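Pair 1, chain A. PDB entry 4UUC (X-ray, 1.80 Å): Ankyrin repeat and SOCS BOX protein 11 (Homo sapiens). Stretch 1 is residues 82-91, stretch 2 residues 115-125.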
# COMPACT_ATOMS: atom_id res chain seq x y z
N SER A 82 -3.67 -9.87 2.85
CA SER A 82 -4.04 -10.64 4.04
C SER A 82 -3.82 -9.84 5.33
O SER A 82 -2.70 -9.71 5.81
CB SER A 82 -3.24 -11.94 4.11
OG SER A 82 -3.54 -12.62 5.32
N ALA A 83 -4.91 -9.32 5.88
CA ALA A 83 -4.85 -8.58 7.13
C ALA A 83 -4.31 -9.46 8.26
O ALA A 83 -3.60 -8.99 9.14
CB ALA A 83 -6.22 -8.03 7.49
N ALA A 84 -4.67 -10.74 8.22
CA ALA A 84 -4.20 -11.68 9.22
C ALA A 84 -2.67 -11.77 9.20
O ALA A 84 -2.03 -11.79 10.25
CB ALA A 84 -4.82 -13.05 9.00
N CYS A 85 -2.09 -11.82 8.00
CA CYS A 85 -0.64 -11.84 7.86
C CYS A 85 -0.02 -10.55 8.39
O CYS A 85 0.98 -10.59 9.11
CB CYS A 85 -0.24 -12.02 6.39
SG CYS A 85 -0.21 -13.75 5.83
N VAL A 86 -0.61 -9.42 8.04
CA VAL A 86 -0.12 -8.13 8.51
C VAL A 86 -0.09 -8.12 10.04
O VAL A 86 0.90 -7.73 10.65
CB VAL A 86 -0.98 -6.96 7.98
CG1 VAL A 86 -0.59 -5.65 8.64
CG2 VAL A 86 -0.86 -6.86 6.46
N ASN A 87 -1.18 -8.58 10.66
CA ASN A 87 -1.26 -8.61 12.11
C ASN A 87 -0.19 -9.49 12.76
O ASN A 87 0.48 -9.05 13.69
CB ASN A 87 -2.65 -9.08 12.56
CG ASN A 87 -3.71 -8.00 12.43
OD1 ASN A 87 -3.41 -6.81 12.49
ND2 ASN A 87 -4.96 -8.42 12.26
N VAL A 88 -0.02 -10.72 12.27
CA VAL A 88 0.93 -11.63 12.90
C VAL A 88 2.37 -11.12 12.75
O VAL A 88 3.18 -11.24 13.67
CB VAL A 88 0.82 -13.08 12.33
CG1 VAL A 88 1.24 -13.15 10.87
CG2 VAL A 88 1.64 -14.05 13.16
N LEU A 89 2.68 -10.53 11.60
CA LEU A 89 4.00 -9.93 11.40
C LEU A 89 4.26 -8.80 12.40
O LEU A 89 5.34 -8.71 12.99
CB LEU A 89 4.13 -9.39 9.97
CG LEU A 89 4.23 -10.43 8.86
CD1 LEU A 89 4.09 -9.76 7.50
CD2 LEU A 89 5.56 -11.19 8.94
N LEU A 90 3.27 -7.93 12.58
CA LEU A 90 3.39 -6.83 13.53
C LEU A 90 3.50 -7.36 14.96
O LEU A 90 4.23 -6.79 15.78
CB LEU A 90 2.19 -5.89 13.40
CG LEU A 90 2.15 -5.08 12.09
CD1 LEU A 90 0.80 -4.42 11.90
CD2 LEU A 90 3.27 -4.04 12.06
N GLU A 91 2.81 -8.46 15.25
CA GLU A 91 2.90 -9.08 16.57
C GLU A 91 4.32 -9.56 16.84
O GLU A 91 4.80 -9.48 17.97
CB GLU A 91 1.92 -10.25 16.68
CG GLU A 91 0.46 -9.84 16.81
CD GLU A 91 -0.50 -11.00 16.60
OE1 GLU A 91 -0.05 -12.16 16.62
OE2 GLU A 91 -1.71 -10.74 16.40
N ARG A 115 -7.92 -1.98 1.94
CA ARG A 115 -8.23 -0.96 2.92
C ARG A 115 -7.95 -1.40 4.36
O ARG A 115 -7.47 -0.60 5.16
CB ARG A 115 -9.68 -0.52 2.79
CG ARG A 115 -10.06 0.62 3.71
CD ARG A 115 -11.55 0.92 3.66
NE ARG A 115 -12.34 -0.31 3.65
CZ ARG A 115 -12.45 -1.13 4.69
NH1 ARG A 115 -11.82 -0.87 5.83
NH2 ARG A 115 -13.19 -2.22 4.59
N GLU A 116 -8.28 -2.64 4.70
CA GLU A 116 -8.07 -3.11 6.06
C GLU A 116 -6.58 -3.13 6.41
O GLU A 116 -6.19 -2.71 7.50
CB GLU A 116 -8.67 -4.50 6.28
CG GLU A 116 -8.49 -5.00 7.72
CD GLU A 116 -9.30 -6.24 8.04
OE1 GLU A 116 -9.91 -6.83 7.12
OE2 GLU A 116 -9.33 -6.63 9.23
N CYS A 117 -5.75 -3.62 5.49
CA CYS A 117 -4.30 -3.60 5.69
C CYS A 117 -3.80 -2.16 5.91
O CYS A 117 -2.96 -1.92 6.77
CB CYS A 117 -3.59 -4.24 4.49
SG CYS A 117 -3.88 -6.03 4.35
N MET A 118 -4.33 -1.23 5.13
CA MET A 118 -4.00 0.19 5.28
C MET A 118 -4.33 0.67 6.70
O MET A 118 -3.50 1.30 7.36
CB MET A 118 -4.77 1.02 4.25
CG MET A 118 -4.45 2.51 4.25
SD MET A 118 -5.67 3.48 3.32
CE MET A 118 -7.08 3.41 4.42
N GLU A 119 -5.53 0.37 7.17
CA GLU A 119 -5.98 0.84 8.47
C GLU A 119 -5.14 0.26 9.61
O GLU A 119 -4.83 0.96 10.57
CB GLU A 119 -7.46 0.49 8.69
CG GLU A 119 -8.39 1.28 7.79
CD GLU A 119 -9.85 1.08 8.13
OE1 GLU A 119 -10.19 1.11 9.34
OE2 GLU A 119 -10.66 0.90 7.20
N ILE A 120 -4.78 -1.02 9.49
CA ILE A 120 -3.93 -1.65 10.49
C ILE A 120 -2.58 -0.93 10.58
O ILE A 120 -2.08 -0.67 11.67
CB ILE A 120 -3.70 -3.15 10.19
CG1 ILE A 120 -5.02 -3.91 10.33
CG2 ILE A 120 -2.66 -3.74 11.13
CD1 ILE A 120 -4.98 -5.33 9.79
N LEU A 121 -2.00 -0.61 9.43
CA LEU A 121 -0.71 0.08 9.40
C LEU A 121 -0.81 1.47 10.02
O LEU A 121 0.07 1.90 10.75
CB LEU A 121 -0.18 0.17 7.97
CG LEU A 121 0.27 -1.15 7.33
CD1 LEU A 121 0.55 -0.95 5.85
CD2 LEU A 121 1.50 -1.70 8.03
N LEU A 122 -1.90 2.18 9.71
CA LEU A 122 -2.12 3.49 10.30
C LEU A 122 -2.32 3.38 11.81
O LEU A 122 -1.85 4.23 12.57
CB LEU A 122 -3.33 4.17 9.65
CG LEU A 122 -3.14 4.54 8.17
CD1 LEU A 122 -4.44 5.09 7.59
CD2 LEU A 122 -2.00 5.55 7.99
N ALA A 123 -3.00 2.32 12.24
CA ALA A 123 -3.19 2.07 13.67
C ALA A 123 -1.85 1.77 14.35
O ALA A 123 -1.71 1.94 15.56
CB ALA A 123 -4.17 0.93 13.89
N ASN A 124 -0.88 1.32 13.57
CA ASN A 124 0.46 1.03 14.09
C ASN A 124 1.43 2.18 13.80
O ASN A 124 2.64 1.98 13.70
CB ASN A 124 0.97 -0.29 13.51
CG ASN A 124 0.34 -1.50 14.20
OD1 ASN A 124 0.95 -2.11 15.07
ND2 ASN A 124 -0.89 -1.82 13.83
N ASN A 125 0.86 3.37 13.66
CA ASN A 125 1.60 4.63 13.64
C ASN A 125 2.47 4.87 12.41
O ASN A 125 3.49 5.55 12.49
CB ASN A 125 2.46 4.74 14.91
CG ASN A 125 1.64 4.65 16.18
OD1 ASN A 125 1.89 3.82 17.05
ND2 ASN A 125 0.63 5.51 16.29

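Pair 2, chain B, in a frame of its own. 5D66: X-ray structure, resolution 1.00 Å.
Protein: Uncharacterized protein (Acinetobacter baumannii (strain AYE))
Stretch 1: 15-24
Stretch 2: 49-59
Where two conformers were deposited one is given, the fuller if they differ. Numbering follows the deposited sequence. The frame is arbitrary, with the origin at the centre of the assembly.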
# COMPACT_ATOMS: atom_id res chain seq x y z
N ASP B 15 12.91 -19.18 -5.51
CA ASP B 15 13.29 -20.49 -6.06
C ASP B 15 12.01 -21.25 -6.42
O ASP B 15 11.49 -22.05 -5.64
CB ASP B 15 14.12 -21.24 -4.99
CG ASP B 15 14.70 -22.58 -5.47
OD1 ASP B 15 14.35 -23.10 -6.56
OD2 ASP B 15 15.55 -23.07 -4.71
N ILE B 16 11.49 -20.99 -7.63
CA ILE B 16 10.11 -21.45 -7.86
C ILE B 16 10.05 -22.96 -8.12
O ILE B 16 9.02 -23.54 -7.84
CB ILE B 16 9.28 -20.62 -8.85
CG1 ILE B 16 9.90 -20.77 -10.24
CG2 ILE B 16 9.09 -19.11 -8.33
CD1 ILE B 16 9.22 -19.94 -11.29
N GLN B 17 11.13 -23.60 -8.58
CA GLN B 17 11.07 -25.06 -8.68
C GLN B 17 10.99 -25.71 -7.31
O GLN B 17 10.32 -26.72 -7.14
CB GLN B 17 12.24 -25.63 -9.49
CG GLN B 17 12.23 -25.25 -10.98
CD GLN B 17 10.94 -25.67 -11.72
OE1 GLN B 17 10.48 -26.80 -11.58
NE2 GLN B 17 10.36 -24.75 -12.49
N LEU B 18 11.74 -25.18 -6.35
CA LEU B 18 11.67 -25.68 -4.99
C LEU B 18 10.31 -25.39 -4.40
O LEU B 18 9.70 -26.26 -3.74
CB LEU B 18 12.80 -25.13 -4.14
CG LEU B 18 12.85 -25.65 -2.71
CD1 LEU B 18 12.79 -27.18 -2.63
CD2 LEU B 18 14.06 -25.10 -2.00
N ILE B 19 9.78 -24.17 -4.58
CA ILE B 19 8.43 -23.87 -4.09
C ILE B 19 7.42 -24.89 -4.65
O ILE B 19 6.62 -25.44 -3.91
CB ILE B 19 8.02 -22.44 -4.46
CG1 ILE B 19 8.87 -21.42 -3.72
CG2 ILE B 19 6.52 -22.19 -4.10
CD1 ILE B 19 8.62 -20.00 -4.12
N LYS B 20 7.48 -25.17 -5.96
CA LYS B 20 6.55 -26.09 -6.58
C LYS B 20 6.62 -27.46 -5.88
O LYS B 20 5.59 -28.05 -5.56
CB LYS B 20 6.86 -26.20 -8.06
CG LYS B 20 5.90 -27.09 -8.86
CD LYS B 20 6.48 -27.56 -10.22
CE LYS B 20 6.99 -26.42 -11.06
NZ LYS B 20 7.35 -26.85 -12.45
N HIS B 21 7.83 -27.92 -5.62
CA HIS B 21 8.00 -29.19 -4.97
C HIS B 21 7.42 -29.16 -3.53
O HIS B 21 6.71 -30.08 -3.12
CB HIS B 21 9.46 -29.55 -4.92
CG HIS B 21 9.74 -30.80 -4.17
ND1 HIS B 21 9.32 -32.04 -4.60
CD2 HIS B 21 10.39 -31.00 -3.00
CE1 HIS B 21 9.69 -32.96 -3.73
NE2 HIS B 21 10.34 -32.36 -2.74
N ILE B 22 7.74 -28.15 -2.76
CA ILE B 22 7.21 -28.07 -1.39
C ILE B 22 5.69 -28.02 -1.39
O ILE B 22 5.04 -28.72 -0.58
CB ILE B 22 7.82 -26.92 -0.62
CG1 ILE B 22 9.32 -27.17 -0.45
CG2 ILE B 22 7.14 -26.77 0.74
CD1 ILE B 22 10.11 -25.98 0.03
N LEU B 23 5.11 -27.24 -2.31
CA LEU B 23 3.65 -27.10 -2.32
C LEU B 23 2.97 -28.44 -2.63
O LEU B 23 1.87 -28.71 -2.13
CB LEU B 23 3.23 -26.02 -3.30
CG LEU B 23 3.59 -24.59 -2.94
CD1 LEU B 23 3.04 -23.67 -3.98
CD2 LEU B 23 3.11 -24.17 -1.56
N SER B 24 3.64 -29.29 -3.40
CA SER B 24 3.11 -30.63 -3.72
C SER B 24 2.92 -31.55 -2.50
O SER B 24 2.20 -32.52 -2.59
CB SER B 24 4.00 -31.31 -4.77
OG SER B 24 5.14 -31.91 -4.15
N ILE B 49 8.60 -11.47 -7.34
CA ILE B 49 7.33 -11.49 -8.10
C ILE B 49 6.92 -12.91 -8.43
O ILE B 49 5.75 -13.27 -8.32
CB ILE B 49 7.50 -10.61 -9.33
CG1 ILE B 49 7.71 -9.12 -8.92
CG2 ILE B 49 6.37 -10.74 -10.33
CD1 ILE B 49 8.28 -8.27 -9.98
N HIS B 50 7.86 -13.72 -8.93
CA HIS B 50 7.51 -15.08 -9.39
C HIS B 50 7.08 -15.94 -8.23
O HIS B 50 6.07 -16.64 -8.30
CB HIS B 50 8.69 -15.69 -10.15
CG HIS B 50 9.02 -14.92 -11.37
ND1 HIS B 50 10.25 -14.36 -11.62
CD2 HIS B 50 8.21 -14.49 -12.35
CE1 HIS B 50 10.21 -13.70 -12.77
NE2 HIS B 50 8.98 -13.80 -13.24
N ALA B 51 7.82 -15.89 -7.12
CA ALA B 51 7.43 -16.65 -5.94
C ALA B 51 6.09 -16.20 -5.39
O ALA B 51 5.24 -17.00 -5.05
CB ALA B 51 8.48 -16.51 -4.84
N ALA B 52 5.90 -14.89 -5.36
CA ALA B 52 4.61 -14.34 -4.89
C ALA B 52 3.47 -14.83 -5.79
O ALA B 52 2.42 -15.26 -5.26
CB ALA B 52 4.65 -12.83 -4.83
N HIS B 53 3.66 -14.82 -7.10
CA HIS B 53 2.61 -15.31 -7.99
C HIS B 53 2.26 -16.76 -7.70
O HIS B 53 1.09 -17.12 -7.63
CB HIS B 53 3.05 -15.16 -9.44
CG HIS B 53 2.04 -15.64 -10.43
ND1 HIS B 53 2.15 -16.82 -11.14
CD2 HIS B 53 0.87 -15.10 -10.77
CE1 HIS B 53 1.11 -16.93 -11.96
NE2 HIS B 53 0.32 -15.90 -11.74
N MSE B 54 3.27 -17.61 -7.55
CA MSE B 54 3.02 -19.02 -7.32
C MSE B 54 2.28 -19.23 -6.01
O MSE B 54 1.35 -20.02 -5.92
CB MSE B 54 4.33 -19.78 -7.36
CG MSE B 54 4.17 -21.26 -7.20
SE MSE B 54 5.81 -22.24 -7.44
CE MSE B 54 5.68 -22.36 -9.33
N LEU B 55 2.69 -18.51 -4.98
CA LEU B 55 2.06 -18.66 -3.64
C LEU B 55 0.61 -18.17 -3.63
O LEU B 55 -0.27 -18.80 -3.08
CB LEU B 55 2.90 -17.97 -2.58
CG LEU B 55 4.28 -18.63 -2.32
CD1 LEU B 55 5.17 -17.65 -1.55
CD2 LEU B 55 4.16 -19.97 -1.61
N ILE B 56 0.40 -17.02 -4.28
CA ILE B 56 -0.95 -16.47 -4.43
C ILE B 56 -1.85 -17.39 -5.25
O ILE B 56 -2.99 -17.62 -4.81
CB ILE B 56 -0.92 -15.03 -4.99
CG1 ILE B 56 -0.30 -14.09 -3.98
CG2 ILE B 56 -2.29 -14.54 -5.36
CD1 ILE B 56 0.08 -12.73 -4.51
N GLU B 57 -1.36 -17.92 -6.35
CA GLU B 57 -2.19 -18.81 -7.14
C GLU B 57 -2.57 -20.09 -6.35
O GLU B 57 -3.64 -20.66 -6.55
CB GLU B 57 -1.50 -19.13 -8.45
CG GLU B 57 -1.50 -17.99 -9.45
CD GLU B 57 -2.88 -17.50 -9.90
OE1 GLU B 57 -3.83 -18.31 -10.16
OE2 GLU B 57 -2.99 -16.25 -10.02
N ALA B 58 -1.69 -20.50 -5.43
CA ALA B 58 -1.92 -21.68 -4.62
C ALA B 58 -2.76 -21.37 -3.36
O ALA B 58 -2.99 -22.24 -2.57
CB ALA B 58 -0.62 -22.32 -4.30
N GLY B 59 -3.17 -20.12 -3.17
CA GLY B 59 -4.11 -19.75 -2.14
C GLY B 59 -3.58 -19.05 -0.90
O GLY B 59 -4.31 -18.89 0.09

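Both pairs consist of two short helices running in nearly the same direction. In pair 1 the axes of helices 83-91 and 115-123 approach to 9.5 Å at an angle of 20°; in pair 2 the corresponding values are 10.1 Å and 18°. Superposing N, CA and C of 14 central residues gives an RMSD of 0.3 Å, so the two central backbones coincide closely. The register agrees as well. The helices come nearest at their N-terminal ends, where CA of Ala83(A) lies 5.2 Å from CA of Cys117(A) and CA of the matching Ile16(B) lies 5.8 Å from CA of Ala51(B). The buried areas, 402 and 417 Å², are similar, and in neither pair does a hydrogen bond cross between the stretches, so contact rests on packing.

The central feature is a knob into a hole. Ile120(A) sits among Ala83(A), Val86(A), Asn87(A) and Leu90(A); its counterpart Met54(B), a selenomethionine, sits among Ile16(B), Ile19(B), Lys20(B) and Leu23(B), the same four positions. The branched knob of pair 1 uses two ends: CD1 of Ile120(A) meets CB of Ala83(A) at 3.8 Å, while its CG2 reaches CG1 of Val86(A) at 3.8 Å and CD1 of Leu90(A) at 3.6 Å. The unbranched knob of pair 2 places its heavy atom deep in the hole, with SE of Met54(B) 3.4 Å from CG2 of Ile19(B) and 3.5 Å from O of Ile16(B). It has 98 Å² covered by the other stretch, against 68 Å² for Ile120(A).

The walls of the hole differ in size at its first position. Ala83(A) offers one methyl group, whereas Ile16(B) presents a larger side chain whose CG2 lies 3.7 Å from N of Ala51(B). Across from it the sizes are reversed: Cys117(A) brings SG to 3.8 Å from CG2 of Val86(A), and the smaller Ala51(B) is met at CB by CD1 of Ile19(B), at 3.6 Å. Small-with-larger is thus exchanged for larger-with-small. Val86(A) and Ile19(B) nevertheless have side-chain centres only 0.3 Å apart after superposition, and Leu90(A) and Leu23(B) only 0.2 Å; Asn87(A) and Lys20(B), at 2.5 Å, have the most widely separated centres of the four.

The ends show further parallels. Ser82(A) and Asp15(B) both cap their helices: OG of Ser82(A) accepts from N of Cys85(A) at 3.2 Å, and OD1 of Asp15(B) accepts a weak bond from N of Leu18(B) at 3.3 Å. At the other end, the leucine rests on different partners. CD1 of Leu90(A) is 3.7 Å from ND2 of Asn124(A), an amide held by its hydrogen bond to O of Ile120(A) at 2.7 Å; CD1 of Leu23(B) meets CB of Ala58(B) at 3.9 Å. One residue later, both chains adopt positive phi, 70° at Asn125(A) and 104° at Gly59(B). The latter closes a Schellman motif, and its backbone angles would jam a CB against the preceding carbonyl.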